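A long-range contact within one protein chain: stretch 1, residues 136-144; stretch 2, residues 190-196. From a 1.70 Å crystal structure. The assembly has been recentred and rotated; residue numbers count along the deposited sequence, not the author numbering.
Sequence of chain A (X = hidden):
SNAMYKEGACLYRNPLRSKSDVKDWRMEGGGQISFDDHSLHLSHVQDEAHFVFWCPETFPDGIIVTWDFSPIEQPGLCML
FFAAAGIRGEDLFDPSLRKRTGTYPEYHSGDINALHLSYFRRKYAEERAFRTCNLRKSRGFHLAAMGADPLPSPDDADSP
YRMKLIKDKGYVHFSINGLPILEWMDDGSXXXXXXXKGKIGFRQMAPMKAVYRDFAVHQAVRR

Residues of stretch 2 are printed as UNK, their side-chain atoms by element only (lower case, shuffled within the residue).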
# COMPACT_ATOMS: atom_id res chain seq x y z
N ARG A 136 -4.53 3.22 -8.53
CA ARG A 136 -4.74 2.46 -9.76
C ARG A 136 -5.40 1.13 -9.46
O ARG A 136 -5.33 0.64 -8.33
CB ARG A 136 -3.41 2.22 -10.49
CG ARG A 136 -2.85 3.47 -11.18
CD ARG A 136 -1.65 3.13 -12.05
NE ARG A 136 -1.00 4.32 -12.59
CZ ARG A 136 -1.35 4.96 -13.70
NH1 ARG A 136 -2.37 4.52 -14.43
NH2 ARG A 136 -0.69 6.04 -14.07
N LYS A 137 -6.05 0.56 -10.47
CA LYS A 137 -6.71 -0.73 -10.34
C LYS A 137 -6.19 -1.67 -11.42
O LYS A 137 -6.18 -1.33 -12.60
CB LYS A 137 -8.23 -0.57 -10.50
CG LYS A 137 -9.00 -1.88 -10.30
CD LYS A 137 -10.47 -1.72 -10.67
CE LYS A 137 -11.26 -2.99 -10.34
NZ LYS A 137 -12.68 -2.87 -10.78
N SER A 138 -5.73 -2.85 -11.00
CA SER A 138 -5.21 -3.85 -11.92
C SER A 138 -5.96 -5.16 -11.69
O SER A 138 -6.66 -5.28 -10.68
CB SER A 138 -3.71 -4.05 -11.68
OG SER A 138 -2.98 -2.88 -12.05
N ARG A 139 -5.85 -6.14 -12.59
CA ARG A 139 -5.04 -6.08 -13.81
C ARG A 139 -5.48 -4.96 -14.74
O ARG A 139 -6.68 -4.75 -14.94
CB ARG A 139 -5.14 -7.43 -14.55
CG ARG A 139 -4.15 -7.60 -15.70
CD ARG A 139 -4.25 -9.00 -16.32
NE ARG A 139 -3.06 -9.34 -17.11
CZ ARG A 139 -2.78 -8.84 -18.31
NH1 ARG A 139 -1.67 -9.22 -18.94
NH2 ARG A 139 -3.62 -7.99 -18.90
N GLY A 140 -4.52 -4.24 -15.31
CA GLY A 140 -4.88 -3.17 -16.22
C GLY A 140 -4.19 -1.84 -16.03
O GLY A 140 -4.24 -1.00 -16.93
N PHE A 141 -3.56 -1.62 -14.88
CA PHE A 141 -2.85 -0.36 -14.63
C PHE A 141 -3.77 0.85 -14.86
O PHE A 141 -3.33 1.90 -15.31
CB PHE A 141 -1.64 -0.28 -15.56
CG PHE A 141 -0.65 0.79 -15.19
CD1 PHE A 141 0.03 0.75 -13.98
CD2 PHE A 141 -0.38 1.83 -16.08
CE1 PHE A 141 0.97 1.73 -13.65
CE2 PHE A 141 0.56 2.82 -15.76
CZ PHE A 141 1.23 2.76 -14.54
N HIS A 142 -5.06 0.69 -14.54
CA HIS A 142 -6.03 1.75 -14.76
C HIS A 142 -5.95 2.86 -13.71
O HIS A 142 -6.02 2.60 -12.52
CB HIS A 142 -7.44 1.17 -14.75
CG HIS A 142 -7.64 0.06 -15.72
ND1 HIS A 142 -7.57 0.24 -17.09
CD2 HIS A 142 -7.92 -1.25 -15.54
CE1 HIS A 142 -7.79 -0.91 -17.70
NE2 HIS A 142 -8.01 -1.83 -16.78
N LEU A 143 -5.79 4.10 -14.17
CA LEU A 143 -5.72 5.22 -13.24
C LEU A 143 -7.15 5.52 -12.78
O LEU A 143 -8.01 5.87 -13.59
CB LEU A 143 -5.12 6.45 -13.94
CG LEU A 143 -4.96 7.70 -13.06
CD1 LEU A 143 -4.00 7.42 -11.91
CD2 LEU A 143 -4.42 8.83 -13.93
N ALA A 144 -7.39 5.38 -11.48
CA ALA A 144 -8.72 5.60 -10.92
C ALA A 144 -8.91 6.97 -10.27
O ALA A 144 -9.97 7.58 -10.39
CB ALA A 144 -9.05 4.50 -9.91
N UNK A 190 -16.52 -0.23 -15.46
CA UNK A 190 -15.60 0.60 -16.23
C UNK A 190 -14.26 -0.14 -16.33
O UNK A 190 -13.72 -0.31 -17.42
c UNK A 190 -14.41 2.82 -16.34
c UNK A 190 -15.40 1.98 -15.55
o UNK A 190 -16.65 2.66 -15.49
N UNK A 191 -13.76 -0.58 -15.18
CA UNK A 191 -12.50 -1.31 -15.13
C UNK A 191 -12.72 -2.69 -14.50
O UNK A 191 -11.95 -3.12 -13.64
c UNK A 191 -10.42 3.33 -15.94
c UNK A 191 -11.12 0.83 -14.90
c UNK A 191 -11.46 -0.53 -14.32
c UNK A 191 -11.05 1.95 -14.07
c UNK A 191 -10.70 3.20 -14.59
c UNK A 191 -10.83 0.99 -16.25
o UNK A 191 -10.08 4.57 -16.45
c UNK A 191 -10.48 2.23 -16.78
N UNK A 192 -13.77 -3.37 -14.94
CA UNK A 192 -14.06 -4.70 -14.43
C UNK A 192 -14.80 -4.72 -13.10
O UNK A 192 -15.02 -3.67 -12.50
N UNK A 193 -15.18 -5.91 -12.63
CA UNK A 193 -15.90 -6.06 -11.36
C UNK A 193 -15.15 -5.43 -10.18
O UNK A 193 -13.93 -5.34 -10.17
c UNK A 193 -15.04 -7.21 -13.30
c UNK A 193 -16.11 -8.04 -12.63
c UNK A 193 -16.02 -7.57 -11.21
N UNK A 194 -15.92 -4.99 -9.19
CA UNK A 194 -15.35 -4.39 -8.00
C UNK A 194 -14.52 -5.44 -7.26
O UNK A 194 -14.94 -6.60 -7.13
c UNK A 194 -15.91 -3.51 -5.71
c UNK A 194 -16.47 -3.87 -7.07
c UNK A 194 -17.15 -2.64 -7.69
N UNK A 195 -13.34 -5.05 -6.78
CA UNK A 195 -12.49 -5.97 -6.03
C UNK A 195 -12.98 -5.97 -4.59
O UNK A 195 -13.48 -4.96 -4.09
c UNK A 195 -8.96 -5.22 -7.49
c UNK A 195 -10.72 -6.87 -8.19
c UNK A 195 -10.46 -5.52 -7.53
c UNK A 195 -11.02 -5.53 -6.10
N UNK A 196 -12.84 -7.10 -3.91
CA UNK A 196 -13.34 -7.21 -2.55
C UNK A 196 -12.28 -7.50 -1.50
O UNK A 196 -11.68 -6.58 -0.94
c UNK A 196 -15.64 -7.87 -3.37
c UNK A 196 -14.47 -8.27 -2.47
o UNK A 196 -13.96 -9.54 -2.91
O HOH W 1 -9.14 -3.78 -13.49

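Position 190 carries three side-chain atoms: one carbon that branches at once to an oxygen and a carbon. They make no contact with stretch 1. A beta-carbon bearing both a hydroxyl and a methyl is threonine, so this is Thr 190.

Position 191 has eight side-chain atoms: a carbon, then a six-carbon ring with an oxygen on its far carbon. The ring lies over His 142, and a hydroxylated six-membered ring makes this Tyr 191. Its CD1 comes 3.4 Å from CG of His 142; the two rings form an offset stack, with centroids 4.3 Å apart and planes only 9° from parallel. CB of His 142 sits 3.5 Å from the centroid of the Tyr 191 ring and 4° off its normal, a CH-pi contact over the face.

Position 192 shows no side-chain atoms, which identifies Gly 192. Its phi/psi of 82/175 supports this: an ideal CB would be jammed against the carbonyl O of Tyr 191. What it offers stretch 1 is backbone, its O lying 3.0 Å from NZ of Lys 137 in a weak hydrogen bond.

Position 193 has three carbons that close a ring onto its own backbone N and touch nothing on stretch 1. Only proline closes such a ring. The CA-to-CB bond of Pro 193 points away from stretch 1, but its carbonyl O accepts a hydrogen bond from NZ of Lys 137 at 2.8 Å.

Position 194 has three carbons, one carrying the other two, and none touches stretch 1. Branching at the beta-carbon without oxygen gives Val 194. Its CA-to-CB bond points away; CA of Val 194, a backbone atom, lies 4.1 Å from NZ of Lys 137.

Position 195 has four carbons, forked at the second, which pack on Lys 137 and come near Ser 138; this is Leu 195. Its CA-to-CB bond points toward stretch 1, with CG 3.9 Å from CE of Lys 137 and CD1 3.9 Å from O of Ser 138.

Position 196 repeats the pattern of one carbon carrying an oxygen and a carbon, out of reach of stretch 1: Thr 196.

The contact, burying 373 Å² in total, centres on Lys 137. Its chain is extended, all four chi angles t, and carries the ammonium to the turning backbone of stretch 2, where NZ also donates to O of Tyr 191 at 3.0 Å. Its aliphatic part packs too, CD lying 4.0 Å from CB of Tyr 191. Lys 137 and His 142 pair through their backbones, and the CA-to-CB bonds of both point toward stretch 2, so polar anchoring and ring stacking act together. Water 1 lies within hydrogen-bonding distance of O of Arg 139 (3.0 Å from the water O) and O of Tyr 191 (2.9 Å from the water O).

Stretch 2, residues 190-196: TYGPVLT
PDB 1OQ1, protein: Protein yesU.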